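Side-chain contact in unique short US2 glycoprotein (Human herpesvirus 5, PDB 1IM3), which redirects newly made MHC class I heavy chains to the cytosol for proteasomal destruction, masking infected cells from cytotoxic T lymphocytes: residues Cys10-Asn14 and Gly15-Ala19. Numbering follows the deposited sequence.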
loop_
_atom_site.group_PDB
_atom_site.type_symbol
_atom_site.label_atom_id
_atom_site.label_comp_id
_atom_site.label_asym_id
_atom_site.label_seq_id
_atom_site.Cartn_x
_atom_site.Cartn_y
_atom_site.Cartn_z
ATOM N N CYS D 10 7.184 20.037 -27.253
ATOM C CA CYS D 10 8.367 19.278 -26.878
ATOM C C CYS D 10 9.054 18.837 -28.168
ATOM O O CYS D 10 8.443 18.833 -29.227
ATOM C CB CYS D 10 7.939 18.044 -26.072
ATOM S SG CYS D 10 6.683 17.084 -26.991
ATOM N N TYR D 11 10.324 18.473 -28.080
ATOM C CA TYR D 11 11.057 18.008 -29.246
ATOM C C TYR D 11 12.235 17.215 -28.729
ATOM O O TYR D 11 12.681 17.415 -27.594
ATOM C CB TYR D 11 11.518 19.188 -30.127
ATOM C CG TYR D 11 12.603 20.081 -29.557
ATOM C CD1 TYR D 11 13.948 19.670 -29.538
ATOM C CD2 TYR D 11 12.295 21.342 -29.042
ATOM C CE1 TYR D 11 14.958 20.493 -29.018
ATOM C CE2 TYR D 11 13.304 22.179 -28.515
ATOM C CZ TYR D 11 14.625 21.743 -28.507
ATOM O OH TYR D 11 15.601 22.555 -27.976
ATOM N N ILE D 12 12.721 16.290 -29.546
ATOM C CA ILE D 12 13.861 15.483 -29.152
ATOM C C ILE D 12 15.060 15.811 -30.014
ATOM O O ILE D 12 14.947 15.936 -31.227
ATOM C CB ILE D 12 13.547 13.998 -29.283
ATOM C CG1 ILE D 12 12.377 13.659 -28.369
ATOM C CG2 ILE D 12 14.769 13.163 -28.904
ATOM C CD1 ILE D 12 11.970 12.216 -28.420
ATOM N N ASP D 13 16.215 15.935 -29.386
ATOM C CA ASP D 13 17.410 16.249 -30.125
ATOM C C ASP D 13 18.544 15.364 -29.638
ATOM O O ASP D 13 19.069 15.555 -28.537
ATOM C CB ASP D 13 17.761 17.716 -29.930
ATOM C CG ASP D 13 18.839 18.181 -30.874
ATOM O OD1 ASP D 13 18.558 18.292 -32.090
ATOM O OD2 ASP D 13 19.971 18.428 -30.404
ATOM N N ASN D 14 18.910 14.388 -30.463
ATOM C CA ASN D 14 19.987 13.461 -30.141
ATOM C C ASN D 14 19.847 12.776 -28.797
ATOM O O ASN D 14 20.692 12.914 -27.925
ATOM C CB ASN D 14 21.339 14.166 -30.185
ATOM C CG ASN D 14 22.180 13.725 -31.367
ATOM O OD1 ASN D 14 22.070 12.583 -31.834
ATOM N ND2 ASN D 14 23.037 14.627 -31.854
ATOM N N GLY D 15 18.768 12.040 -28.632
ATOM C CA GLY D 15 18.545 11.303 -27.401
ATOM C C GLY D 15 18.201 12.090 -26.156
ATOM O O GLY D 15 18.334 11.580 -25.043
ATOM N N LYS D 16 17.765 13.329 -26.337
ATOM C CA LYS D 16 17.397 14.170 -25.218
ATOM C C LYS D 16 16.043 14.847 -25.472
ATOM O O LYS D 16 15.706 15.221 -26.595
ATOM C CB LYS D 16 18.491 15.209 -24.965
ATOM C CG LYS D 16 19.805 14.608 -24.478
ATOM C CD LYS D 16 20.788 15.713 -24.152
ATOM C CE LYS D 16 22.051 15.187 -23.498
ATOM N NZ LYS D 16 22.983 16.324 -23.188
ATOM N N LEU D 17 15.256 14.979 -24.414
ATOM C CA LEU D 17 13.955 15.613 -24.505
ATOM C C LEU D 17 14.009 17.064 -24.032
ATOM O O LEU D 17 14.704 17.403 -23.071
ATOM C CB LEU D 17 12.950 14.827 -23.663
ATOM C CG LEU D 17 11.558 15.410 -23.422
ATOM C CD1 LEU D 17 10.803 15.471 -24.739
ATOM C CD2 LEU D 17 10.798 14.555 -22.426
ATOM N N PHE D 18 13.290 17.921 -24.741
ATOM C CA PHE D 18 13.189 19.343 -24.402
ATOM C C PHE D 18 11.690 19.588 -24.446
ATOM O O PHE D 18 11.057 19.330 -25.468
ATOM C CB PHE D 18 13.883 20.222 -25.443
ATOM C CG PHE D 18 15.375 20.220 -25.342
ATOM C CD1 PHE D 18 16.049 21.282 -24.740
ATOM C CD2 PHE D 18 16.111 19.150 -25.841
ATOM C CE1 PHE D 18 17.449 21.279 -24.631
ATOM C CE2 PHE D 18 17.502 19.132 -25.741
ATOM C CZ PHE D 18 18.174 20.200 -25.134
ATOM N N ALA D 19 11.113 20.038 -23.337
ATOM C CA ALA D 19 9.678 20.276 -23.299
ATOM C C ALA D 19 9.396 21.542 -22.513
ATOM O O ALA D 19 9.919 21.741 -21.420
ATOM C CB ALA D 19 8.972 19.098 -22.662
#
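One face of the Tyr-11 ring is taken by Phe-18 CB, which lies 3.7 Å from the ring centroid and 18° off the ring normal, a CH-pi contact. In return, one face of the Phe-18 ring receives Tyr-11 OH, which sits 3.5 Å from Phe-18 CG, above the ring near CG and CD1 rather than over its centre; Asp-13 CB approaches that ring obliquely. The planes are within 5° of parallel, but the 5.0 Å centroid separation leaves little overlap: a strongly offset pair rather than a full stack. Tyr-11 CG is placed between its backbone N and carbonyl carbon (chi1 69°), a rotamer that leans the ring across the strands over Phe-18.

Beneath them the backbones pair as antiparallel strands. Tyr-11 and Phe-18 form a hydrogen-bonded pair with reciprocal bonds: Tyr-11 N to Phe-18 O is 2.8 Å and Phe-18 N to Tyr-11 O is 3.0 Å. Nearer the turn, Asp-13 N reaches Lys-16 O at 2.9 Å, whereas the return bond from Lys-16 N to Asp-13 O is weak. Asn-14 and Gly-15, both with positive phi, form the two-residue type I' turn of this beta-hairpin.

On the opposite sheet face, Cys-10 CB meets Ala-19 CB at 3.7 Å, and Leu-17 CD1 lies near Cys-10 CB; the Cys-10 disulfide to Cys-91 ties this face to strand 85-91 of the other sheet. Within the Ig-like lumenal domain, the turn joins strand 3-12, an outermost strand of its sheet within this chain, to strand 16-25, whose other edge pairs with strand 59-68, where Phe-18 touches Arg-65 and Asn-66.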